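Local coordinates for protein pentalenene synthase (PDB 6Q4S) that probably catalyses the magnesium-dependent 1,10-cyclisation of farnesyl diphosphate to a bicyclic sesquiterpene alcohol, 7-epi-alpha-eudesmol, at residues A[9-14]-A[303-308]; A[95-100]-A[113-118]; A[102-107]-A[122-127]. One frame throughout, in Å; residues are numbered along the deposited sequence.

Contact 1: residues A[9-14]-A[303-308]; sequences LPFDTP and HWINGN
N306 lies against three side chains of an N-terminal segment, L9, F11 and T13, and meets each with a different part of its amide. Its OD1 faces the leucine, 3.5 Å from L9 CD1. The amide carbon CG rests 3.9 Å from F11 CB, and at the other end ND2 touches the methyl of the threonine, 3.3 Å from T13 CG2. No hydrogen bond crosses between the two segments, so the amide is held by van der Waals contact with carbon. N306 CG is anti to its backbone N (chi1 -156°), and from there the amide slides past F11 with its plane turned 67° from the phenyl ring.

Earlier on the same helix, I305 and H303 extend the contact. The F11 ring crosses I305 obliquely, with F11 CE2 3.8 Å from I305 CG2. T13 OG1 comes up at the edge of the imidazole, in its plane, 3.5 Å from H303 CD2. L9, F11 and T13 point toward the helix while P10 and D12 point away.

In this all-helical terpene synthase fold the same helix carries N308, which hydrogen-bonds through ND2 to OD1 of N223, a probable magnesium ligand. Further out, L9 and F11 pack on L267, Y270 and Q274 of helix 252-284. The N-terminal segment thus lies over the seam between helices 252-284 and 288-313, while I305 packs inward on A215 and I219 of helix 206-228.

Contact 2: residues A[95-100]-A[113-118]; sequences AEVARE and PRVACP
E100, on helix 90-103, extends its carboxylate to the backbone of residues 113-115, in the loop of a helix-loop-helix unit of the all-helical terpene synthase fold. The two oxygens take up neighbouring amides. OE2 accepts V115 N at 3.0 Å with a nearly straight N-H (174°), which arrives from above the carboxylate plane, and OE1 receives a weak bond from R114 N at 3.1 Å. Each oxygen also has a charged mate: OE1 forms a salt bridge with R107, and OE2 with R99 of the second subunit. With E100 CG anti to the backbone N and the chain bent at chi2 (69°), the head turns across P113, whose CB lies 3.3 Å from OE1. An alanine in place of E100 would probably leave the amides of R114 and V115, R107, and R99 of the second subunit without this mate.

The other charges pair outside the contact: E96 OE1 with R93, and R114 NH2 with D92 and D158 of the second subunit. T120 OG1 bonds to V115 O and to the N of C117, the N-cap residue of helix 118-131. Toward V97 the contact turns apolar: V97 CG2 meets V115 CG1 at 4.3 Å, and V97 CG1 lies 4.3 Å from C117 SG.

Contact 3: residues A[102-107]-A[122-127]; sequences IVTPLR and AWAEVW
P105 lies on one face of the W127 indole, its CB over the centre of the six-membered ring. This is a CH-pi contact, 3.8 Å from P105 CB to the ring centroid and 14° off the normal. P105 CA covers the same indole nearer the pyrrole nitrogen, 3.6 Å from W127 NE1. At the edge, in the ring plane, NE1 donates to a water at 2.8 Å, and that water in turn donates to R107 O at 2.6 Å, joining the turn to the tryptophan where no direct hydrogen bond does. Within its own helix, W127 sets its CB over one face of W123, toward the rim.

W123 is approached obliquely by both residues of the turn. T104 CB is 3.7 Å from W123 CD1. P105 CG reaches W123 CZ2 at 3.8 Å, the proline crossing that side chain at about a right angle. W123 NE1 is satisfied by L101 O, in helix 90-103 just before the turn. Four residues apart, the two tryptophans leave the same flank of helix 118-131, each with CG anti to the backbone N (chi1 180° for W123, 170° for W127), and P105 reaches both.

T104 keeps its hydroxyl on E100 O, leaving its methyl for the helix, where CG2 lies 3.9 Å from A124 CA. Beyond this first shell, W123 meets the rings of W72 and W146, and W127 that of F142, so the contact belongs to a larger aromatic cluster. V103 and L106 point away and pack on V151 and I102 of the second subunit. The arrangement is a short 3-10 turn following helix 90-103, packed into the aromatic flank of the next helix, within the all-helical terpene synthase domain and away from the metal site.

In the fold
From the N terminus, the first segment met is 9-14, whose partner 303-308 comes near the end of the modelled chain. Contact 1 therefore closes a loop of nearly the whole protein, tying the segment before helix 19-32 to the last helix, 288-313, and the other two lie within it. Contacts 2 and 3 are local closures between helix 90-103, the loop after it and helix 118-131. Their segments alternate along the sequence, so the two closures cross. Their centres are 10 Å apart, and they meet through R107, which packs on P113. Both also touch the second subunit. Contact 1 lies on the opposite side of the chain's centre from the other two.

Contact 1: residues A[9-14]-A[303-308]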
ATOM      1  N   LEU A   9     -10.169  13.012  29.781  1.00 53.51           N
ATOM      2  CA  LEU A   9      -9.023  12.298  29.244  1.00 51.32           C
ATOM      3  C   LEU A   9      -7.792  12.663  30.049  1.00 49.84           C
ATOM      4  O   LEU A   9      -7.686  13.795  30.450  1.00 56.48           O
ATOM      5  CB  LEU A   9      -8.857  12.721  27.770  1.00 53.36           C
ATOM      6  CG  LEU A   9     -10.088  12.438  26.876  1.00 53.26           C
ATOM      7  CD1 LEU A   9      -9.889  12.857  25.407  1.00 51.45           C
ATOM      8  CD2 LEU A   9     -10.395  10.943  26.963  1.00 58.07           C
ATOM      9  N   PRO A  10      -6.862  11.722  30.295  1.00 46.85           N
ATOM     10  CA  PRO A  10      -5.608  12.050  30.983  1.00 49.43           C
ATOM     11  C   PRO A  10      -4.480  12.514  30.041  1.00 54.13           C
ATOM     12  O   PRO A  10      -3.391  11.960  30.083  1.00 67.73           O
ATOM     13  CB  PRO A  10      -5.222  10.699  31.609  1.00 48.40           C
ATOM     14  CG  PRO A  10      -5.648   9.722  30.568  1.00 48.31           C
ATOM     15  CD  PRO A  10      -6.970  10.267  30.066  1.00 45.87           C
ATOM     16  N   PHE A  11      -4.744  13.465  29.153  1.00 54.19           N
ATOM     17  CA  PHE A  11      -3.708  13.993  28.261  1.00 52.57           C
ATOM     18  C   PHE A  11      -3.767  15.483  28.425  1.00 46.74           C
ATOM     19  O   PHE A  11      -4.812  16.021  28.732  1.00 48.46           O
ATOM     20  CB  PHE A  11      -3.972  13.643  26.774  1.00 48.89           C
ATOM     21  CG  PHE A  11      -4.217  12.191  26.515  1.00 43.41           C
ATOM     22  CD1 PHE A  11      -3.219  11.264  26.694  1.00 41.43           C
ATOM     23  CD2 PHE A  11      -5.463  11.739  26.074  1.00 45.88           C
ATOM     24  CE1 PHE A  11      -3.449   9.910  26.474  1.00 41.48           C
ATOM     25  CE2 PHE A  11      -5.681  10.391  25.842  1.00 39.01           C
ATOM     26  CZ  PHE A  11      -4.663   9.472  26.038  1.00 37.89           C
ATOM     27  N   ASP A  12      -2.638  16.151  28.252  1.00 54.36           N
ATOM     28  CA  ASP A  12      -2.598  17.618  28.120  1.00 58.11           C
ATOM     29  C   ASP A  12      -1.798  17.835  26.838  1.00 51.92           C
ATOM     30  O   ASP A  12      -0.673  17.302  26.684  1.00 53.05           O
ATOM     31  CB  ASP A  12      -1.924  18.263  29.353  1.00 65.95           C
ATOM     32  CG  ASP A  12      -1.932  19.777  29.302  1.00 73.20           C
ATOM     33  OD1 ASP A  12      -2.904  20.357  28.764  1.00 79.15           O
ATOM     34  OD2 ASP A  12      -0.973  20.394  29.823  1.00 83.69           O
ATOM     35  N   THR A  13      -2.363  18.579  25.904  1.00 46.59           N
ATOM     36  CA  THR A  13      -1.881  18.430  24.533  1.00 46.84           C
ATOM     37  C   THR A  13      -1.750  19.808  23.888  1.00 41.39           C
ATOM     38  O   THR A  13      -2.703  20.602  23.916  1.00 38.99           O
ATOM     39  CB  THR A  13      -2.834  17.339  23.887  1.00 48.32           C
ATOM     40  OG1 THR A  13      -2.110  16.159  23.573  1.00 50.70           O
ATOM     41  CG2 THR A  13      -3.690  17.820  22.849  1.00 37.49           C
ATOM     42  N   PRO A  14      -0.559  20.119  23.293  1.00 44.74           N
ATOM     43  CA  PRO A  14      -0.412  21.441  22.661  1.00 42.91           C
ATOM     44  C   PRO A  14      -1.280  21.699  21.424  1.00 45.68           C
ATOM     45  O   PRO A  14      -1.766  20.778  20.774  1.00 42.59           O
ATOM     46  CB  PRO A  14       1.093  21.526  22.336  1.00 47.13           C
ATOM     47  CG  PRO A  14       1.650  20.147  22.481  1.00 50.06           C
ATOM     48  CD  PRO A  14       0.714  19.359  23.353  1.00 45.71           C
ATOM     49  N   HIS A 303      -2.049  13.227  20.590  1.00 35.09           N
ATOM     50  CA  HIS A 303      -2.549  14.403  19.930  1.00 31.48           C
ATOM     51  C   HIS A 303      -3.838  14.118  19.204  1.00 29.49           C
ATOM     52  O   HIS A 303      -4.703  15.013  19.105  1.00 29.49           O
ATOM     53  CB  HIS A 303      -1.503  15.040  18.956  1.00 32.86           C
ATOM     54  CG  HIS A 303      -0.194  15.400  19.613  1.00 40.93           C
ATOM     55  ND1 HIS A 303       1.019  15.353  18.955  1.00 39.39           N
ATOM     56  CD2 HIS A 303       0.084  15.805  20.879  1.00 41.13           C
ATOM     57  CE1 HIS A 303       1.984  15.674  19.794  1.00 43.33           C
ATOM     58  NE2 HIS A 303       1.445  15.932  20.973  1.00 41.28           N
ATOM     59  N   TRP A 304      -3.945  12.904  18.624  1.00 28.02           N
ATOM     60  CA  TRP A 304      -5.142  12.588  17.894  1.00 30.96           C
ATOM     61  C   TRP A 304      -6.348  12.345  18.843  1.00 30.81           C
ATOM     62  O   TRP A 304      -7.440  12.865  18.613  1.00 33.49           O
ATOM     63  CB  TRP A 304      -4.916  11.414  16.926  1.00 31.23           C
ATOM     64  CG  TRP A 304      -4.822  11.961  15.609  1.00 29.87           C
ATOM     65  CD1 TRP A 304      -3.646  12.275  14.883  1.00 33.71           C
ATOM     66  CD2 TRP A 304      -5.905  12.448  14.843  1.00 30.21           C
ATOM     67  NE1 TRP A 304      -3.979  12.887  13.715  1.00 33.73           N
ATOM     68  CE2 TRP A 304      -5.345  13.012  13.638  1.00 34.66           C
ATOM     69  CE3 TRP A 304      -7.295  12.457  15.027  1.00 30.93           C
ATOM     70  CZ2 TRP A 304      -6.125  13.573  12.649  1.00 34.07           C
ATOM     71  CZ3 TRP A 304      -8.098  13.029  14.012  1.00 35.31           C
ATOM     72  CH2 TRP A 304      -7.489  13.566  12.823  1.00 37.55           C
ATOM     73  N   ILE A 305      -6.158  11.493  19.830  1.00 32.82           N
ATOM     74  CA  ILE A 305      -7.255  11.186  20.764  1.00 34.84           C
ATOM     75  C   ILE A 305      -7.721  12.475  21.457  1.00 34.88           C
ATOM     76  O   ILE A 305      -8.920  12.820  21.384  1.00 32.96           O
ATOM     77  CB  ILE A 305      -6.847  10.153  21.829  1.00 36.39           C
ATOM     78  CG1 ILE A 305      -6.470   8.840  21.193  1.00 37.10           C
ATOM     79  CG2 ILE A 305      -8.015   9.987  22.820  1.00 41.72           C
ATOM     80  CD1 ILE A 305      -5.776   7.857  22.136  1.00 42.39           C
ATOM     81  N   ASN A 306      -6.773  13.268  21.989  1.00 36.15           N
ATOM     82  CA  ASN A 306      -7.152  14.478  22.745  1.00 34.76           C
ATOM     83  C   ASN A 306      -7.640  15.607  21.901  1.00 37.40           C
ATOM     84  O   ASN A 306      -8.705  16.243  22.199  1.00 37.60           O
ATOM     85  CB  ASN A 306      -6.042  14.927  23.627  1.00 37.57           C
ATOM     86  CG  ASN A 306      -6.558  15.754  24.816  1.00 44.62           C
ATOM     87  OD1 ASN A 306      -7.436  15.316  25.574  1.00 40.16           O
ATOM     88  ND2 ASN A 306      -6.016  16.953  24.970  1.00 39.56           N
ATOM     89  N   GLY A 307      -6.956  15.801  20.770  1.00 37.40           N
ATOM     90  CA  GLY A 307      -7.275  16.895  19.893  1.00 38.83           C
ATOM     91  C   GLY A 307      -8.579  16.708  19.194  1.00 31.74           C
ATOM     92  O   GLY A 307      -9.342  17.663  18.944  1.00 30.72           O
ATOM     93  N   ASN A 308      -8.837  15.472  18.788  1.00 35.60           N
ATOM     94  CA  ASN A 308     -10.126  15.193  18.171  1.00 34.34           C
ATOM     95  C   ASN A 308     -11.261  15.494  19.180  1.00 35.69           C
ATOM     96  O   ASN A 308     -12.233  16.101  18.830  1.00 36.21           O
ATOM     97  CB  ASN A 308     -10.256  13.737  17.686  1.00 38.31           C
ATOM     98  CG  ASN A 308     -11.612  13.490  16.990  1.00 37.93           C
ATOM     99  OD1 ASN A 308     -11.898  14.027  15.927  1.00 38.39           O
ATOM    100  ND2 ASN A 308     -12.468  12.779  17.658  1.00 37.51           N
TER

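Contact 2: residues A[95-100]-A[113-118]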
ATOM      1  N   ALA A  95     -16.171   5.086  -6.040  1.00 35.53           N
ATOM      2  CA  ALA A  95     -15.175   4.039  -6.031  1.00 37.46           C
ATOM      3  C   ALA A  95     -14.098   4.334  -6.967  1.00 32.82           C
ATOM      4  O   ALA A  95     -12.939   4.048  -6.672  1.00 37.22           O
ATOM      5  CB  ALA A  95     -15.781   2.670  -6.395  1.00 38.63           C
ATOM      6  N   GLU A  96     -14.468   4.831  -8.150  1.00 35.07           N
ATOM      7  CA  GLU A  96     -13.527   5.221  -9.158  1.00 35.80           C
ATOM      8  C   GLU A  96     -12.532   6.319  -8.695  1.00 34.92           C
ATOM      9  O   GLU A  96     -11.308   6.224  -8.930  1.00 32.93           O
ATOM     10  CB  GLU A  96     -14.251   5.607 -10.461  1.00 37.14           C
ATOM     11  CG  GLU A  96     -13.356   6.051 -11.583  1.00 47.21           C
ATOM     12  CD  GLU A  96     -14.044   6.354 -12.950  1.00 56.61           C
ATOM     13  OE1 GLU A  96     -15.284   6.669 -13.024  1.00 60.20           O
ATOM     14  OE2 GLU A  96     -13.277   6.298 -13.958  1.00 55.53           O
ATOM     15  N   VAL A  97     -13.065   7.340  -8.021  1.00 35.66           N
ATOM     16  CA  VAL A  97     -12.244   8.431  -7.566  1.00 37.16           C
ATOM     17  C   VAL A  97     -11.412   8.003  -6.375  1.00 31.41           C
ATOM     18  O   VAL A  97     -10.225   8.317  -6.346  1.00 30.99           O
ATOM     19  CB  VAL A  97     -13.117   9.687  -7.251  1.00 36.64           C
ATOM     20  CG1 VAL A  97     -12.252  10.757  -6.602  1.00 37.08           C
ATOM     21  CG2 VAL A  97     -13.742  10.174  -8.559  1.00 36.56           C
ATOM     22  N   ALA A  98     -11.999   7.222  -5.471  1.00 28.95           N
ATOM     23  CA  ALA A  98     -11.272   6.729  -4.317  1.00 31.90           C
ATOM     24  C   ALA A  98     -10.064   5.933  -4.721  1.00 30.59           C
ATOM     25  O   ALA A  98      -8.991   6.065  -4.107  1.00 28.71           O
ATOM     26  CB  ALA A  98     -12.116   5.867  -3.407  1.00 32.85           C
ATOM     27  N   ARG A  99     -10.227   5.088  -5.729  1.00 31.76           N
ATOM     28  CA  ARG A  99      -9.092   4.270  -6.226  1.00 31.32           C
ATOM     29  C   ARG A  99      -7.991   5.084  -6.845  1.00 30.77           C
ATOM     30  O   ARG A  99      -6.843   4.682  -6.765  1.00 28.59           O
ATOM     31  CB  ARG A  99      -9.593   3.203  -7.210  1.00 34.44           C
ATOM     32  CG  ARG A  99     -10.399   2.179  -6.434  1.00 32.68           C
ATOM     33  CD  ARG A  99     -11.006   1.047  -7.232  1.00 34.77           C
ATOM     34  NE  ARG A  99     -11.723   0.127  -6.332  1.00 32.98           N
ATOM     35  CZ  ARG A  99     -12.085  -1.121  -6.667  1.00 35.14           C
ATOM     36  NH1 ARG A  99     -11.819  -1.593  -7.885  1.00 35.66           N
ATOM     37  NH2 ARG A  99     -12.697  -1.879  -5.791  1.00 35.60           N
ATOM     38  N   GLU A 100      -8.309   6.229  -7.467  1.00 27.95           N
ATOM     39  CA  GLU A 100      -7.278   7.166  -7.953  1.00 26.90           C
ATOM     40  C   GLU A 100      -6.558   7.750  -6.762  1.00 23.80           C
ATOM     41  O   GLU A 100      -5.329   7.794  -6.729  1.00 30.02           O
ATOM     42  CB  GLU A 100      -7.889   8.296  -8.851  1.00 30.85           C
ATOM     43  CG  GLU A 100      -6.853   9.231  -9.431  1.00 28.96           C
ATOM     44  CD  GLU A 100      -5.980   8.559 -10.468  1.00 31.14           C
ATOM     45  OE1 GLU A 100      -4.736   8.660 -10.427  1.00 34.19           O
ATOM     46  OE2 GLU A 100      -6.552   7.918 -11.381  1.00 30.07           O
ATOM     47  N   PRO A 113      -2.712  12.331 -12.161  1.00 41.30           N
ATOM     48  CA  PRO A 113      -3.705  11.294 -11.992  1.00 38.80           C
ATOM     49  C   PRO A 113      -4.378  10.918 -13.293  1.00 46.85           C
ATOM     50  O   PRO A 113      -4.605  11.761 -14.133  1.00 40.67           O
ATOM     51  CB  PRO A 113      -4.722  11.938 -11.085  1.00 42.20           C
ATOM     52  CG  PRO A 113      -4.626  13.387 -11.398  1.00 41.45           C
ATOM     53  CD  PRO A 113      -3.162  13.614 -11.586  1.00 41.45           C
ATOM     54  N   ARG A 114      -4.813   9.670 -13.401  1.00 41.32           N
ATOM     55  CA  ARG A 114      -5.465   9.188 -14.605  1.00 37.85           C
ATOM     56  C   ARG A 114      -6.906   9.682 -14.697  1.00 37.46           C
ATOM     57  O   ARG A 114      -7.344  10.084 -15.730  1.00 43.72           O
ATOM     58  CB  ARG A 114      -5.404   7.633 -14.599  1.00 36.84           C
ATOM     59  CG  ARG A 114      -5.662   6.959 -15.934  1.00 39.78           C
ATOM     60  CD  ARG A 114      -5.420   5.419 -15.914  1.00 39.90           C
ATOM     61  NE  ARG A 114      -5.507   4.840 -17.277  1.00 39.79           N
ATOM     62  CZ  ARG A 114      -6.620   4.719 -18.006  1.00 42.63           C
ATOM     63  NH1 ARG A 114      -7.811   5.020 -17.509  1.00 43.65           N
ATOM     64  NH2 ARG A 114      -6.554   4.237 -19.264  1.00 46.26           N
ATOM     65  N   VAL A 115      -7.648   9.544 -13.619  1.00 36.22           N
ATOM     66  CA  VAL A 115      -8.946  10.197 -13.373  1.00 42.40           C
ATOM     67  C   VAL A 115      -8.633  11.644 -12.846  1.00 42.76           C
ATOM     68  O   VAL A 115      -8.161  11.790 -11.728  1.00 37.50           O
ATOM     69  CB  VAL A 115      -9.697   9.378 -12.311  1.00 39.22           C
ATOM     70  CG1 VAL A 115     -11.042   9.974 -11.907  1.00 43.17           C
ATOM     71  CG2 VAL A 115      -9.932   7.964 -12.822  1.00 45.84           C
ATOM     72  N   ALA A 116      -8.819  12.657 -13.688  1.00 43.85           N
ATOM     73  CA  ALA A 116      -8.559  14.084 -13.349  1.00 45.30           C
ATOM     74  C   ALA A 116      -9.851  14.775 -12.935  1.00 45.28           C
ATOM     75  O   ALA A 116     -10.780  14.925 -13.726  1.00 50.12           O
ATOM     76  CB  ALA A 116      -7.962  14.818 -14.547  1.00 45.19           C
ATOM     77  N   CYS A 117      -9.958  15.110 -11.668  1.00 45.43           N
ATOM     78  CA  CYS A 117     -11.062  15.918 -11.204  1.00 43.90           C
ATOM     79  C   CYS A 117     -10.458  16.768 -10.108  1.00 42.51           C
ATOM     80  O   CYS A 117      -9.304  16.554  -9.758  1.00 36.22           O
ATOM     81  CB  CYS A 117     -12.247  15.042 -10.799  1.00 47.87           C
ATOM     82  SG  CYS A 117     -12.047  14.001  -9.349  1.00 48.23           S
ATOM     83  N   PRO A 118     -11.195  17.761  -9.590  1.00 46.74           N
ATOM     84  CA  PRO A 118     -10.543  18.635  -8.619  1.00 41.75           C
ATOM     85  C   PRO A 118      -9.895  17.880  -7.444  1.00 35.59           C
ATOM     86  O   PRO A 118      -8.742  18.162  -7.087  1.00 37.36           O
ATOM     87  CB  PRO A 118     -11.712  19.529  -8.133  1.00 46.06           C
ATOM     88  CG  PRO A 118     -12.617  19.596  -9.314  1.00 47.96           C
ATOM     89  CD  PRO A 118     -12.539  18.241  -9.961  1.00 44.09           C
TER

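Contact 3: residues A[102-107]-A[122-127]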
ATOM      1  N   ILE A 102      -6.135   6.211  -3.978  1.00 27.09           N
ATOM      2  CA  ILE A 102      -5.357   5.121  -3.442  1.00 26.85           C
ATOM      3  C   ILE A 102      -4.043   4.961  -4.233  1.00 27.11           C
ATOM      4  O   ILE A 102      -2.991   4.717  -3.643  1.00 27.51           O
ATOM      5  CB  ILE A 102      -6.150   3.768  -3.442  1.00 26.00           C
ATOM      6  CG1 ILE A 102      -7.255   3.865  -2.406  1.00 28.29           C
ATOM      7  CG2 ILE A 102      -5.233   2.576  -3.111  1.00 26.38           C
ATOM      8  CD1 ILE A 102      -8.288   2.747  -2.449  1.00 30.95           C
ATOM      9  N   VAL A 103      -4.066   5.078  -5.546  1.00 27.17           N
ATOM     10  CA  VAL A 103      -2.825   4.787  -6.288  1.00 27.71           C
ATOM     11  C   VAL A 103      -1.858   5.951  -6.312  1.00 28.51           C
ATOM     12  O   VAL A 103      -0.726   5.771  -6.622  1.00 27.36           O
ATOM     13  CB  VAL A 103      -3.101   4.293  -7.702  1.00 29.22           C
ATOM     14  CG1 VAL A 103      -3.954   3.045  -7.675  1.00 29.01           C
ATOM     15  CG2 VAL A 103      -3.804   5.288  -8.563  1.00 30.43           C
ATOM     16  N   THR A 104      -2.290   7.157  -5.941  1.00 28.98           N
ATOM     17  CA  THR A 104      -1.429   8.359  -6.047  1.00 29.32           C
ATOM     18  C   THR A 104      -0.190   8.179  -5.198  1.00 26.20           C
ATOM     19  O   THR A 104       0.917   8.455  -5.666  1.00 27.98           O
ATOM     20  CB  THR A 104      -2.260   9.632  -5.744  1.00 32.83           C
ATOM     21  OG1 THR A 104      -3.111   9.893  -6.863  1.00 31.42           O
ATOM     22  CG2 THR A 104      -1.422  10.839  -5.449  1.00 34.78           C
ATOM     23  N   PRO A 105      -0.319   7.627  -3.973  1.00 28.37           N
ATOM     24  CA  PRO A 105       0.924   7.384  -3.243  1.00 27.11           C
ATOM     25  C   PRO A 105       1.682   6.178  -3.704  1.00 28.44           C
ATOM     26  O   PRO A 105       2.762   5.942  -3.203  1.00 29.87           O
ATOM     27  CB  PRO A 105       0.471   7.149  -1.811  1.00 27.90           C
ATOM     28  CG  PRO A 105      -0.899   7.762  -1.738  1.00 28.56           C
ATOM     29  CD  PRO A 105      -1.488   7.551  -3.092  1.00 28.28           C
ATOM     30  N   LEU A 106       1.167   5.465  -4.716  1.00 29.48           N
ATOM     31  CA  LEU A 106       1.901   4.308  -5.260  1.00 30.42           C
ATOM     32  C   LEU A 106       2.563   4.609  -6.605  1.00 35.57           C
ATOM     33  O   LEU A 106       2.863   3.710  -7.379  1.00 34.07           O
ATOM     34  CB  LEU A 106       0.902   3.132  -5.398  1.00 30.80           C
ATOM     35  CG  LEU A 106       0.377   2.676  -4.018  1.00 29.25           C
ATOM     36  CD1 LEU A 106      -0.753   1.672  -4.226  1.00 30.94           C
ATOM     37  CD2 LEU A 106       1.484   2.132  -3.121  1.00 33.39           C
ATOM     38  N   ARG A 107       2.778   5.880  -6.892  1.00 31.11           N
ATOM     39  CA  ARG A 107       3.384   6.296  -8.169  1.00 35.72           C
ATOM     40  C   ARG A 107       4.324   7.511  -7.849  1.00 31.62           C
ATOM     41  O   ARG A 107       4.176   8.127  -6.792  1.00 29.48           O
ATOM     42  CB  ARG A 107       2.221   6.574  -9.139  1.00 41.20           C
ATOM     43  CG  ARG A 107       2.027   7.969  -9.591  1.00 41.50           C
ATOM     44  CD  ARG A 107       0.643   8.525  -9.707  1.00 47.55           C
ATOM     45  NE  ARG A 107      -0.314   7.844 -10.502  1.00 48.01           N
ATOM     46  CZ  ARG A 107      -1.609   8.117 -10.407  1.00 41.47           C
ATOM     47  NH1 ARG A 107      -2.084   9.105  -9.620  1.00 38.91           N
ATOM     48  NH2 ARG A 107      -2.443   7.407 -11.121  1.00 38.42           N
ATOM     49  N   ALA A 122      -5.887  17.819  -6.562  1.00 31.05           N
ATOM     50  CA  ALA A 122      -5.533  18.351  -5.259  1.00 33.09           C
ATOM     51  C   ALA A 122      -4.704  17.362  -4.512  1.00 35.60           C
ATOM     52  O   ALA A 122      -3.659  17.714  -3.953  1.00 33.94           O
ATOM     53  CB  ALA A 122      -6.751  18.738  -4.463  1.00 32.77           C
ATOM     54  N   TRP A 123      -5.152  16.110  -4.483  1.00 34.26           N
ATOM     55  CA  TRP A 123      -4.366  15.087  -3.803  1.00 30.87           C
ATOM     56  C   TRP A 123      -3.036  14.821  -4.461  1.00 29.44           C
ATOM     57  O   TRP A 123      -2.047  14.659  -3.762  1.00 33.34           O
ATOM     58  CB  TRP A 123      -5.200  13.803  -3.626  1.00 31.74           C
ATOM     59  CG  TRP A 123      -4.530  12.656  -2.951  1.00 32.45           C
ATOM     60  CD1 TRP A 123      -4.498  11.378  -3.444  1.00 31.49           C
ATOM     61  CD2 TRP A 123      -3.809  12.611  -1.689  1.00 29.99           C
ATOM     62  NE1 TRP A 123      -3.850  10.551  -2.564  1.00 29.57           N
ATOM     63  CE2 TRP A 123      -3.405  11.275  -1.492  1.00 29.92           C
ATOM     64  CE3 TRP A 123      -3.483  13.548  -0.717  1.00 34.69           C
ATOM     65  CZ2 TRP A 123      -2.656  10.851  -0.368  1.00 31.77           C
ATOM     66  CZ3 TRP A 123      -2.742  13.129   0.406  1.00 36.66           C
ATOM     67  CH2 TRP A 123      -2.317  11.791   0.557  1.00 36.17           C
ATOM     68  N   ALA A 124      -2.951  14.766  -5.781  1.00 31.27           N
ATOM     69  CA  ALA A 124      -1.615  14.593  -6.353  1.00 32.71           C
ATOM     70  C   ALA A 124      -0.638  15.668  -5.866  1.00 36.25           C
ATOM     71  O   ALA A 124       0.574  15.383  -5.625  1.00 39.08           O
ATOM     72  CB  ALA A 124      -1.648  14.548  -7.856  1.00 33.28           C
ATOM     73  N   GLU A 125      -1.147  16.890  -5.685  1.00 39.30           N
ATOM     74  CA  GLU A 125      -0.318  17.994  -5.165  1.00 37.71           C
ATOM     75  C   GLU A 125       0.088  17.775  -3.734  1.00 31.60           C
ATOM     76  O   GLU A 125       1.256  17.825  -3.461  1.00 35.95           O
ATOM     77  CB  GLU A 125      -1.019  19.371  -5.301  1.00 39.06           C
ATOM     78  CG  GLU A 125      -0.141  20.511  -4.748  1.00 44.60           C
ATOM     79  CD  GLU A 125      -0.901  21.825  -4.555  1.00 50.47           C
ATOM     80  OE1 GLU A 125      -1.221  22.418  -5.606  1.00 55.86           O
ATOM     81  OE2 GLU A 125      -1.169  22.214  -3.375  1.00 42.47           O
ATOM     82  N   VAL A 126      -0.884  17.458  -2.871  1.00 32.70           N
ATOM     83  CA  VAL A 126      -0.663  17.317  -1.451  1.00 33.22           C
ATOM     84  C   VAL A 126       0.287  16.218  -1.146  1.00 33.49           C
ATOM     85  O   VAL A 126       1.129  16.373  -0.256  1.00 34.74           O
ATOM     86  CB  VAL A 126      -1.989  17.225  -0.655  1.00 35.48           C
ATOM     87  CG1 VAL A 126      -1.850  16.722   0.774  1.00 34.71           C
ATOM     88  CG2 VAL A 126      -2.712  18.554  -0.706  1.00 39.63           C
ATOM     89  N   TRP A 127       0.167  15.102  -1.859  1.00 34.47           N
ATOM     90  CA  TRP A 127       1.016  13.935  -1.593  1.00 30.51           C
ATOM     91  C   TRP A 127       2.489  14.230  -1.868  1.00 28.99           C
ATOM     92  O   TRP A 127       3.326  13.843  -1.120  1.00 30.21           O
ATOM     93  CB  TRP A 127       0.574  12.696  -2.405  1.00 32.21           C
ATOM     94  CG  TRP A 127       1.569  11.584  -2.327  1.00 27.62           C
ATOM     95  CD1 TRP A 127       2.379  11.149  -3.322  1.00 30.02           C
ATOM     96  CD2 TRP A 127       1.927  10.836  -1.170  1.00 29.90           C
ATOM     97  NE1 TRP A 127       3.210  10.157  -2.877  1.00 28.70           N
ATOM     98  CE2 TRP A 127       2.946   9.936  -1.551  1.00 29.30           C
ATOM     99  CE3 TRP A 127       1.503  10.843   0.152  1.00 28.63           C
ATOM    100  CZ2 TRP A 127       3.516   9.041  -0.673  1.00 28.23           C
ATOM    101  CZ3 TRP A 127       2.100   9.970   1.024  1.00 27.67           C
ATOM    102  CH2 TRP A 127       3.060   9.047   0.596  1.00 31.63           C
TER
HETATM  103  O   HOH W   1       4.944   8.512  -4.381  1.00 36.96           O